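Local atomic coordinates of lysine cyclodeaminase (Streptomyces pristinaespiralis, PDB entry 5YU3), a protein that converts L-lysine to L-pipecolic acid with loss of ammonia, using bound NAD, and also recognises L-ornithine and L-2,4-diaminobutyric acid. Residues S46-G51 and A261-E266; A124-A129 and N231-D236; A36-G41 and T302-E307. All coordinates share one frame; numbering follows the deposited sequence.

The three contacts are nested along the chain: interaction 3 joins segments 261 residues apart and spans the widest loop, interaction 1 lies within it, and interaction 2 is innermost. Their centres are 13 to 14 Å from one another. Interaction 1 sets the loop leading into strand 50-54, an outer strand of the mixed sheet, against helix 258-264, interaction 2 packs helix 115-133 on strand 229-232 of the parallel sheet that binds NAD, and interaction 3 brings helix 20-39 to the start of helix 305-321. Interactions 1 and 3 both reach the bound proline, and 2 and 3 both reach NAD, so remote segments meet around one proline and NAD pocket, consistent with the active site.

Interaction 1: S46-G51 and A261-E266; sequences SPLRGG and ALREGE. With PRO (proline), chain G.
Arg-49 and Glu-264 form a side-on salt bridge in which two nitrogens grip a single oxygen. Glu-264 OE1 takes Arg-49 NH2 at 2.9 Å almost along its C-O bond and Arg-49 NE at 3.1 Å on its syn lone pair, both bonds bent because the two N-H groups share one acceptor, which also lies 18° out of the guanidinium plane. Proline lies over one face of that guanidinium, its OXT 3.5 Å from Arg-49 NH1. The other carboxylate oxygen, OE2, turns to Arg-263 in a salt bridge whose two hydrogen bonds, from NE and NH2, are bent and weak. Arg-263, its chain bent at chi3 (75°), reaches back over the loop: NH2 donates 2.8 Å to Arg-49 O, nearly straight (172°) though above the carbonyl plane, and a water joins the same oxygen to NH1. Leu-48 CD1 covers a face of this second guanidinium. Further out, Glu-63 pairs with Arg-49 NE and Thr-302 O accepts from Arg-49 NH1, fixing how the guanidinium is turned. Arginine's flat, many-donor end suits facing carboxylates and ligand together. The salt-bridge network holds Arg-49, which lines the bound proline's pocket, probably the substrate site of this cyclodeaminase.

Interaction 2: A124-A129 and N231-D236; sequences AASAVA and NAVGAD. With NA (sodium ion), chain E; NAD (nicotinamide-adenine-dinucleotide), chain F.
Where strand 229-232 ends in the parallel, Rossmann-type sheet that binds NAD, Asn-231 and Val-233 pack against Ser-126 of helix 115-133. The backbones come close, with the CA atoms of Ser-126 and Asn-231 6.0 Å apart, and the small serine side chain suits so narrow a gap. Ser-126 OG rests 3.4 Å from Asn-231 CB and also meets Val-233 CG2, while Ser-126 CB lies 3.6 Å from Asn-231 CG. One turn on, the Ala-129 methyl lies beside Asn-231 OD1. These are van der Waals contacts; the hydroxyl itself is hydrogen-bonded to Gln-153 of helix 148-160. The asparagine amide is likewise satisfied from elsewhere, OD1 by His-229 and ND2 by Ser-130 and Ser-206. A leucine in place of Asn-231 would probably leave His-229, Ser-130 and Ser-206 without their buried amide partner.

Beyond the strand, the chain becomes a binding loop. Val-233 has CG1 anti to its own N (chi1 174°), which turns that methyl to the nicotinamide and CG2 to the serine. Its carbonyl O accepts the carboxamide N7N of NAD at 3.0 Å. Ala-235 holds the nicotinamide ribose twice, its N donating to O3D and its O accepting from O2D at 2.7 Å; Asp-236 OD1 also accepts from O3D and pairs with Lys-240. Sodium is bound by Ala-232 O at 2.8 Å and Gly-234 O at 3.0 Å, with Asp-300 OD1 and Ser-301 O completing the site. With alternate carbonyls turned to the metal and Val-233 O to the cofactor, the loop recognises NAD largely through its backbone, while the packed serine and asparagine tie the strand before it to the helix.

Interaction 3: A36-G41 and T302-E307; sequences AEIGRG and TGFAFE. With NAD (nicotinamide-adenine-dinucleotide), chain F; PRO (proline), chain G.
Ile-38, near the end of helix 20-39, reaches Phe-304, just before helix 305-321, and Phe-306, in its first turn, and its delta methyl carries almost all of the apolar contact. CD1 lies 3.5 Å from Phe-306 CD2, approaching that ring obliquely, and 4.1 Å from Phe-304 CE2, at the ring edge near its plane. Ile-38 and Phe-306 come from opposite directions; an extended chi2 (-177°) carries the methyl outward. The slim, unbranched end of isoleucine thus suits a buried spot beside two flat apolar rings. Phe-304 is backed by Glu-307 CG over one face and by Leu-35, while the Phe-306 ring also meets that of His-67.

The polar bonds use backbone groups beside this cluster, some with side-chain partners. Glu-307 N bonds to Phe-304 O at 2.9 Å, Phe-304 N makes a weak bond to Glu-307 OE1, and Ser-46 OG takes up Phe-306 N. Gly-41 (phi 75°) closes helix 20-39 in a Schellman motif, a conformation that favours glycine.

Ligand contacts come just before the phenylalanines. Gly-303 CA lies 3.2 Å from NAD O7N and 3.6 Å from proline OXT, where a side chain would strike the carboxylate; Thr-302 O has a weak bond with proline N. Apolar side chains thus bury the helix start, leaving the preceding residues to meet cofactor and ligand through small, backbone-rich surfaces.

Interaction 1: S46-G51 and A261-E266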
loop_
_atom_site.group_PDB
_atom_site.type_symbol
_atom_site.label_atom_id
_atom_site.label_comp_id
_atom_site.label_asym_id
_atom_site.label_seq_id
_atom_site.Cartn_x
_atom_site.Cartn_y
_atom_site.Cartn_z
ATOM N N SER A 46 -2.446 -13.793 4.993
ATOM C CA SER A 46 -1.835 -12.616 4.398
ATOM C C SER A 46 -0.537 -12.269 5.126
ATOM O O SER A 46 -0.393 -12.536 6.322
ATOM C CB SER A 46 -2.809 -11.441 4.461
ATOM O OG SER A 46 -4.106 -11.886 4.084
ATOM N N PRO A 47 0.431 -11.679 4.432
ATOM C CA PRO A 47 1.629 -11.201 5.126
ATOM C C PRO A 47 1.259 -10.155 6.163
ATOM O O PRO A 47 0.170 -9.575 6.137
ATOM C CB PRO A 47 2.480 -10.605 4.004
ATOM C CG PRO A 47 1.415 -10.418 2.813
ATOM C CD PRO A 47 0.537 -11.377 2.959
ATOM N N LEU A 48 2.175 -9.927 7.103
ATOM C CA LEU A 48 1.978 -8.874 8.091
ATOM C C LEU A 48 1.704 -7.553 7.393
ATOM O O LEU A 48 2.349 -7.216 6.400
ATOM C CB LEU A 48 3.217 -8.722 8.978
ATOM C CG LEU A 48 3.537 -9.771 10.034
ATOM C CD1 LEU A 48 4.829 -9.383 10.760
ATOM C CD2 LEU A 48 2.387 -9.887 11.007
ATOM N N ARG A 49 0.742 -6.799 7.913
ATOM C CA ARG A 49 0.529 -5.476 7.361
ATOM C C ARG A 49 1.628 -4.524 7.832
ATOM O O ARG A 49 2.450 -4.850 8.696
ATOM C CB ARG A 49 -0.852 -4.947 7.756
ATOM C CG ARG A 49 -1.060 -4.813 9.247
ATOM C CD ARG A 49 -2.389 -4.130 9.564
ATOM N NE ARG A 49 -2.719 -4.215 10.987
ATOM C CZ ARG A 49 -3.809 -4.805 11.470
ATOM N NH1 ARG A 49 -4.685 -5.348 10.642
ATOM N NH2 ARG A 49 -4.028 -4.842 12.784
ATOM N N GLY A 50 1.643 -3.321 7.248
ATOM C CA GLY A 50 2.544 -2.278 7.686
ATOM C C GLY A 50 1.786 -0.976 7.871
ATOM O O GLY A 50 0.632 -0.843 7.448
ATOM N N GLY A 51 2.445 -0.016 8.511
ATOM C CA GLY A 51 1.759 1.240 8.760
ATOM C C GLY A 51 2.690 2.353 9.186
ATOM O O GLY A 51 3.872 2.139 9.479
ATOM N N ALA A 261 -1.151 -10.771 15.805
ATOM C CA ALA A 261 -1.733 -10.627 17.135
ATOM C C ALA A 261 -0.652 -10.491 18.200
ATOM O O ALA A 261 -0.824 -9.755 19.175
ATOM C CB ALA A 261 -2.633 -11.823 17.439
ATOM N N LEU A 262 0.473 -11.190 18.026
ATOM C CA LEU A 262 1.559 -11.058 18.989
ATOM C C LEU A 262 2.141 -9.653 18.971
ATOM O O LEU A 262 2.684 -9.192 19.983
ATOM C CB LEU A 262 2.641 -12.100 18.693
ATOM C CG LEU A 262 2.288 -13.512 19.172
ATOM C CD1 LEU A 262 3.169 -14.553 18.502
ATOM C CD2 LEU A 262 2.430 -13.594 20.701
ATOM N N ARG A 263 2.023 -8.957 17.835
ATOM C CA ARG A 263 2.541 -7.602 17.677
ATOM C C ARG A 263 1.524 -6.529 18.049
ATOM O O ARG A 263 1.896 -5.529 18.674
ATOM C CB ARG A 263 3.012 -7.385 16.230
ATOM C CG ARG A 263 3.758 -6.064 15.989
ATOM C CD ARG A 263 4.277 -5.962 14.555
ATOM N NE ARG A 263 3.199 -5.676 13.605
ATOM C CZ ARG A 263 3.377 -5.485 12.299
ATOM N NH1 ARG A 263 4.597 -5.555 11.773
ATOM N NH2 ARG A 263 2.333 -5.219 11.515
ATOM N N GLU A 264 0.246 -6.705 17.665
ATOM C CA GLU A 264 -0.750 -5.640 17.769
ATOM C C GLU A 264 -2.054 -6.039 18.445
ATOM O O GLU A 264 -2.918 -5.171 18.625
ATOM C CB GLU A 264 -1.100 -5.088 16.377
ATOM C CG GLU A 264 0.025 -4.357 15.682
ATOM C CD GLU A 264 -0.133 -4.382 14.169
ATOM O OE1 GLU A 264 -1.285 -4.293 13.682
ATOM O OE2 GLU A 264 0.889 -4.485 13.468
ATOM N N GLY A 265 -2.241 -7.312 18.796
ATOM C CA GLY A 265 -3.451 -7.769 19.445
ATOM C C GLY A 265 -3.280 -7.916 20.950
ATOM O O GLY A 265 -2.286 -7.490 21.538
ATOM N N GLU A 266 -4.286 -8.543 21.580
ATOM C CA GLU A 266 -4.167 -8.881 22.998
ATOM C C GLU A 266 -2.976 -9.794 23.241
ATOM O O GLU A 266 -2.419 -9.808 24.348
ATOM C CB GLU A 266 -5.438 -9.565 23.507
ATOM C CG GLU A 266 -6.671 -8.683 23.561
ATOM C CD GLU A 266 -6.445 -7.445 24.395
ATOM O OE1 GLU A 266 -5.868 -7.570 25.487
ATOM O OE2 GLU A 266 -6.816 -6.338 23.950
HETATM N N PRO G . -7.156 -2.828 11.957
HETATM C CA PRO G . -8.149 -2.287 10.885
HETATM C C PRO G . -8.306 -3.312 9.726
HETATM O O PRO G . -8.800 -2.820 8.696
HETATM C CB PRO G . -7.615 -1.183 10.524
HETATM C CG PRO G . -6.982 -0.610 11.895
HETATM C CD PRO G . -6.967 -1.591 12.740
HETATM O OXT PRO G . -8.008 -4.556 9.814
HETATM O O HOH W 1 5.248 -4.681 9.287
#

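Interaction 2: A124-A129 and N231-D236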
loop_
_atom_site.group_PDB
_atom_site.type_symbol
_atom_site.label_atom_id
_atom_site.label_comp_id
_atom_site.label_asym_id
_atom_site.label_seq_id
_atom_site.Cartn_x
_atom_site.Cartn_y
_atom_site.Cartn_z
ATOM N N ALA A 124 -18.333 -9.860 10.872
ATOM C CA ALA A 124 -18.427 -11.235 10.407
ATOM C C ALA A 124 -17.383 -12.121 11.073
ATOM O O ALA A 124 -17.675 -13.262 11.439
ATOM C CB ALA A 124 -18.273 -11.300 8.885
ATOM N N ALA A 125 -16.160 -11.617 11.230
ATOM C CA ALA A 125 -15.107 -12.440 11.822
ATOM C C ALA A 125 -15.447 -12.792 13.265
ATOM O O ALA A 125 -15.270 -13.945 13.687
ATOM C CB ALA A 125 -13.762 -11.718 11.742
ATOM N N SER A 126 -15.948 -11.812 14.029
ATOM C CA SER A 126 -16.417 -12.098 15.386
ATOM C C SER A 126 -17.539 -13.129 15.378
ATOM O O SER A 126 -17.608 -13.989 16.267
ATOM C CB SER A 126 -16.876 -10.812 16.075
ATOM O OG SER A 126 -15.781 -9.971 16.396
ATOM N N ALA A 127 -18.433 -13.062 14.383
ATOM C CA ALA A 127 -19.518 -14.036 14.296
ATOM C C ALA A 127 -18.988 -15.436 14.020
ATOM O O ALA A 127 -19.478 -16.413 14.598
ATOM C CB ALA A 127 -20.519 -13.626 13.207
ATOM N N VAL A 128 -17.989 -15.559 13.134
ATOM C CA VAL A 128 -17.375 -16.863 12.885
ATOM C C VAL A 128 -16.764 -17.420 14.166
ATOM O O VAL A 128 -16.950 -18.600 14.505
ATOM C CB VAL A 128 -16.317 -16.758 11.769
ATOM C CG1 VAL A 128 -15.551 -18.075 11.620
ATOM C CG2 VAL A 128 -16.985 -16.387 10.457
ATOM N N ALA A 129 -16.005 -16.590 14.880
ATOM C CA ALA A 129 -15.349 -17.059 16.102
ATOM C C ALA A 129 -16.360 -17.386 17.188
ATOM O O ALA A 129 -16.175 -18.348 17.944
ATOM C CB ALA A 129 -14.372 -16.010 16.629
ATOM N N ASN A 231 -14.800 -11.346 22.061
ATOM C CA ASN A 231 -14.151 -10.916 20.823
ATOM C C ASN A 231 -13.381 -9.643 21.143
ATOM O O ASN A 231 -13.982 -8.594 21.401
ATOM C CB ASN A 231 -15.169 -10.680 19.702
ATOM C CG ASN A 231 -16.068 -11.870 19.472
ATOM O OD1 ASN A 231 -15.631 -12.917 18.992
ATOM N ND2 ASN A 231 -17.347 -11.716 19.817
ATOM N N ALA A 232 -12.052 -9.741 21.175
ATOM C CA ALA A 232 -11.192 -8.593 21.450
ATOM C C ALA A 232 -10.849 -7.954 20.107
ATOM O O ALA A 232 -10.010 -8.456 19.358
ATOM C CB ALA A 232 -9.950 -9.032 22.219
ATOM N N VAL A 233 -11.536 -6.860 19.775
ATOM C CA VAL A 233 -11.539 -6.373 18.395
ATOM C C VAL A 233 -10.647 -5.146 18.269
ATOM O O VAL A 233 -10.040 -4.917 17.214
ATOM C CB VAL A 233 -12.976 -6.065 17.928
ATOM C CG1 VAL A 233 -12.977 -5.405 16.543
ATOM C CG2 VAL A 233 -13.795 -7.345 17.912
ATOM N N GLY A 234 -10.571 -4.348 19.338
ATOM C CA GLY A 234 -9.740 -3.157 19.335
ATOM C C GLY A 234 -8.308 -3.490 18.961
ATOM O O GLY A 234 -7.771 -4.497 19.422
ATOM N N ALA A 235 -7.701 -2.680 18.096
ATOM C CA ALA A 235 -6.386 -2.967 17.526
ATOM C C ALA A 235 -5.948 -1.781 16.690
ATOM O O ALA A 235 -6.687 -1.360 15.798
ATOM C CB ALA A 235 -6.400 -4.222 16.641
ATOM N N ASP A 236 -4.767 -1.237 16.975
ATOM C CA ASP A 236 -4.212 -0.158 16.166
ATOM C C ASP A 236 -2.717 0.007 16.417
ATOM O O ASP A 236 -1.897 -0.486 15.633
ATOM C CB ASP A 236 -4.981 1.147 16.414
ATOM C CG ASP A 236 -5.227 1.430 17.900
ATOM O OD1 ASP A 236 -6.410 1.431 18.318
ATOM O OD2 ASP A 236 -4.252 1.694 18.637
HETATM NA NA NA E . -7.360 -7.433 19.331
HETATM P PA NAD F . -14.865 4.504 16.909
HETATM O O1A NAD F . -14.070 5.749 17.154
HETATM O O2A NAD F . -16.091 4.554 16.020
HETATM O O5B NAD F . -15.384 3.955 18.330
HETATM C C5B NAD F . -14.449 3.706 19.386
HETATM C C4B NAD F . -15.188 3.979 20.688
HETATM O O4B NAD F . -14.367 3.581 21.788
HETATM C C3B NAD F . -15.461 5.474 20.882
HETATM O O3B NAD F . -16.881 5.707 21.006
HETATM C C2B NAD F . -14.728 5.815 22.169
HETATM O O2B NAD F . -15.405 6.767 22.987
HETATM C C1B NAD F . -14.672 4.469 22.857
HETATM N N9A NAD F . -13.647 4.305 23.909
HETATM C C8A NAD F . -12.394 4.813 23.954
HETATM N N7A NAD F . -11.755 4.401 25.096
HETATM C C5A NAD F . -12.623 3.614 25.776
HETATM C C6A NAD F . -12.626 2.855 27.041
HETATM N N6A NAD F . -11.535 2.835 27.842
HETATM N N1A NAD F . -13.744 2.161 27.354
HETATM C C2A NAD F . -14.850 2.151 26.587
HETATM N N3A NAD F . -14.926 2.830 25.430
HETATM C C4A NAD F . -13.863 3.556 24.988
HETATM O O3 NAD F . -13.833 3.389 16.333
HETATM P PN NAD F . -14.193 1.950 15.735
HETATM O O1N NAD F . -15.379 1.397 16.490
HETATM O O2N NAD F . -14.237 2.070 14.226
HETATM O O5D NAD F . -12.868 1.099 16.084
HETATM C C5D NAD F . -12.630 0.655 17.420
HETATM C C4D NAD F . -11.362 -0.199 17.438
HETATM O O4D NAD F . -11.510 -1.310 16.555
HETATM C C3D NAD F . -10.150 0.571 16.939
HETATM O O3D NAD F . -8.995 0.159 17.703
HETATM C C2D NAD F . -9.983 0.071 15.521
HETATM O O2D NAD F . -8.658 0.265 15.008
HETATM C C1D NAD F . -10.356 -1.384 15.716
HETATM N N1N NAD F . -10.684 -2.111 14.496
HETATM C C2N NAD F . -10.376 -3.414 14.446
HETATM C C3N NAD F . -10.653 -4.172 13.317
HETATM C C7N NAD F . -10.306 -5.624 13.320
HETATM O O7N NAD F . -10.321 -6.257 12.285
HETATM N N7N NAD F . -10.026 -6.208 14.498
HETATM C C4N NAD F . -11.299 -3.582 12.227
HETATM C C5N NAD F . -11.633 -2.232 12.323
HETATM C C6N NAD F . -11.324 -1.509 13.477
#

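Interaction 3: A36-G41 and T302-E307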
loop_
_atom_site.group_PDB
_atom_site.type_symbol
_atom_site.label_atom_id
_atom_site.label_comp_id
_atom_site.label_asym_id
_atom_site.label_seq_id
_atom_site.Cartn_x
_atom_site.Cartn_y
_atom_site.Cartn_z
ATOM N N ALA A 36 -11.540 -21.782 6.573
ATOM C CA ALA A 36 -11.322 -23.226 6.530
ATOM C C ALA A 36 -10.321 -23.599 5.442
ATOM O O ALA A 36 -9.484 -24.493 5.636
ATOM C CB ALA A 36 -12.647 -23.953 6.315
ATOM N N GLU A 37 -10.375 -22.911 4.296
ATOM C CA GLU A 37 -9.388 -23.147 3.242
ATOM C C GLU A 37 -7.969 -22.852 3.726
ATOM O O GLU A 37 -7.034 -23.602 3.420
ATOM C CB GLU A 37 -9.736 -22.318 2.006
ATOM C CG GLU A 37 -10.841 -22.956 1.181
ATOM C CD GLU A 37 -11.516 -22.000 0.207
ATOM O OE1 GLU A 37 -11.113 -20.821 0.128
ATOM O OE2 GLU A 37 -12.464 -22.439 -0.479
ATOM N N ILE A 38 -7.784 -21.768 4.485
ATOM C CA ILE A 38 -6.476 -21.504 5.078
ATOM C C ILE A 38 -6.099 -22.633 6.030
ATOM O O ILE A 38 -4.966 -23.132 6.011
ATOM C CB ILE A 38 -6.471 -20.138 5.789
ATOM C CG1 ILE A 38 -6.598 -18.999 4.772
ATOM C CG2 ILE A 38 -5.210 -19.957 6.625
ATOM C CD1 ILE A 38 -6.521 -17.618 5.398
ATOM N N GLY A 39 -7.048 -23.067 6.864
ATOM C CA GLY A 39 -6.755 -24.123 7.821
ATOM C C GLY A 39 -6.375 -25.437 7.165
ATOM O O GLY A 39 -5.614 -26.224 7.738
ATOM N N ARG A 40 -6.886 -25.693 5.965
ATOM C CA ARG A 40 -6.544 -26.896 5.216
ATOM C C ARG A 40 -5.300 -26.726 4.356
ATOM O O ARG A 40 -4.935 -27.652 3.619
ATOM C CB ARG A 40 -7.717 -27.321 4.332
ATOM C CG ARG A 40 -8.887 -27.882 5.120
ATOM C CD ARG A 40 -9.873 -28.557 4.209
ATOM N NE ARG A 40 -10.508 -27.598 3.316
ATOM C CZ ARG A 40 -11.670 -27.006 3.566
ATOM N NH1 ARG A 40 -12.323 -27.276 4.686
ATOM N NH2 ARG A 40 -12.182 -26.146 2.694
ATOM N N GLY A 41 -4.648 -25.571 4.419
ATOM C CA GLY A 41 -3.464 -25.342 3.614
ATOM C C GLY A 41 -3.722 -25.089 2.150
ATOM O O GLY A 41 -2.770 -25.090 1.362
ATOM N N THR A 302 -7.381 -8.887 14.943
ATOM C CA THR A 302 -6.604 -7.760 14.454
ATOM C C THR A 302 -6.990 -7.341 13.049
ATOM O O THR A 302 -6.690 -6.202 12.664
ATOM C CB THR A 302 -5.098 -8.082 14.469
ATOM O OG1 THR A 302 -4.832 -9.175 13.576
ATOM C CG2 THR A 302 -4.656 -8.451 15.884
ATOM N N GLY A 303 -7.662 -8.213 12.294
ATOM C CA GLY A 303 -8.023 -7.949 10.911
ATOM C C GLY A 303 -6.875 -8.302 9.989
ATOM O O GLY A 303 -5.719 -8.000 10.298
ATOM N N PHE A 304 -7.153 -8.968 8.876
ATOM C CA PHE A 304 -6.086 -9.189 7.919
ATOM C C PHE A 304 -6.668 -9.160 6.513
ATOM O O PHE A 304 -7.875 -9.335 6.304
ATOM C CB PHE A 304 -5.277 -10.479 8.225
ATOM C CG PHE A 304 -6.054 -11.769 8.150
ATOM C CD1 PHE A 304 -6.967 -12.122 9.146
ATOM C CD2 PHE A 304 -5.814 -12.670 7.121
ATOM C CE1 PHE A 304 -7.655 -13.325 9.088
ATOM C CE2 PHE A 304 -6.501 -13.883 7.054
ATOM C CZ PHE A 304 -7.422 -14.211 8.043
ATOM N N ALA A 305 -5.781 -8.898 5.550
ATOM C CA ALA A 305 -6.209 -8.482 4.218
ATOM C C ALA A 305 -7.045 -9.539 3.501
ATOM O O ALA A 305 -7.885 -9.189 2.666
ATOM C CB ALA A 305 -4.977 -8.109 3.387
ATOM N N PHE A 306 -6.819 -10.830 3.777
ATOM C CA PHE A 306 -7.659 -11.878 3.195
ATOM C C PHE A 306 -9.135 -11.616 3.468
ATOM O O PHE A 306 -9.983 -11.865 2.608
ATOM C CB PHE A 306 -7.252 -13.244 3.758
ATOM C CG PHE A 306 -8.030 -14.412 3.203
ATOM C CD1 PHE A 306 -7.994 -14.719 1.855
ATOM C CD2 PHE A 306 -8.771 -15.227 4.052
ATOM C CE1 PHE A 306 -8.694 -15.813 1.353
ATOM C CE2 PHE A 306 -9.469 -16.318 3.560
ATOM C CZ PHE A 306 -9.426 -16.614 2.206
ATOM N N GLU A 307 -9.462 -11.125 4.666
ATOM C CA GLU A 307 -10.860 -10.839 4.975
ATOM C C GLU A 307 -11.397 -9.734 4.079
ATOM O O GLU A 307 -12.547 -9.790 3.633
ATOM C CB GLU A 307 -11.020 -10.445 6.439
ATOM C CG GLU A 307 -10.495 -11.497 7.424
ATOM C CD GLU A 307 -10.524 -11.024 8.871
ATOM O OE1 GLU A 307 -10.364 -9.813 9.113
ATOM O OE2 GLU A 307 -10.711 -11.877 9.773
HETATM P PA NAD F . -14.865 4.504 16.909
HETATM O O1A NAD F . -14.070 5.749 17.154
HETATM O O2A NAD F . -16.091 4.554 16.020
HETATM O O5B NAD F . -15.384 3.955 18.330
HETATM C C5B NAD F . -14.449 3.706 19.386
HETATM C C4B NAD F . -15.188 3.979 20.688
HETATM O O4B NAD F . -14.367 3.581 21.788
HETATM C C3B NAD F . -15.461 5.474 20.882
HETATM O O3B NAD F . -16.881 5.707 21.006
HETATM C C2B NAD F . -14.728 5.815 22.169
HETATM O O2B NAD F . -15.405 6.767 22.987
HETATM C C1B NAD F . -14.672 4.469 22.857
HETATM N N9A NAD F . -13.647 4.305 23.909
HETATM C C8A NAD F . -12.394 4.813 23.954
HETATM N N7A NAD F . -11.755 4.401 25.096
HETATM C C5A NAD F . -12.623 3.614 25.776
HETATM C C6A NAD F . -12.626 2.855 27.041
HETATM N N6A NAD F . -11.535 2.835 27.842
HETATM N N1A NAD F . -13.744 2.161 27.354
HETATM C C2A NAD F . -14.850 2.151 26.587
HETATM N N3A NAD F . -14.926 2.830 25.430
HETATM C C4A NAD F . -13.863 3.556 24.988
HETATM O O3 NAD F . -13.833 3.389 16.333
HETATM P PN NAD F . -14.193 1.950 15.735
HETATM O O1N NAD F . -15.379 1.397 16.490
HETATM O O2N NAD F . -14.237 2.070 14.226
HETATM O O5D NAD F . -12.868 1.099 16.084
HETATM C C5D NAD F . -12.630 0.655 17.420
HETATM C C4D NAD F . -11.362 -0.199 17.438
HETATM O O4D NAD F . -11.510 -1.310 16.555
HETATM C C3D NAD F . -10.150 0.571 16.939
HETATM O O3D NAD F . -8.995 0.159 17.703
HETATM C C2D NAD F . -9.983 0.071 15.521
HETATM O O2D NAD F . -8.658 0.265 15.008
HETATM C C1D NAD F . -10.356 -1.384 15.716
HETATM N N1N NAD F . -10.684 -2.111 14.496
HETATM C C2N NAD F . -10.376 -3.414 14.446
HETATM C C3N NAD F . -10.653 -4.172 13.317
HETATM C C7N NAD F . -10.306 -5.624 13.320
HETATM O O7N NAD F . -10.321 -6.257 12.285
HETATM N N7N NAD F . -10.026 -6.208 14.498
HETATM C C4N NAD F . -11.299 -3.582 12.227
HETATM C C5N NAD F . -11.633 -2.232 12.323
HETATM C C6N NAD F . -11.324 -1.509 13.477
HETATM N N PRO G . -7.156 -2.828 11.957
HETATM C CA PRO G . -8.149 -2.287 10.885
HETATM C C PRO G . -8.306 -3.312 9.726
HETATM O O PRO G . -8.800 -2.820 8.696
HETATM C CB PRO G . -7.615 -1.183 10.524
HETATM C CG PRO G . -6.982 -0.610 11.895
HETATM C CD PRO G . -6.967 -1.591 12.740
HETATM O OXT PRO G . -8.008 -4.556 9.814
#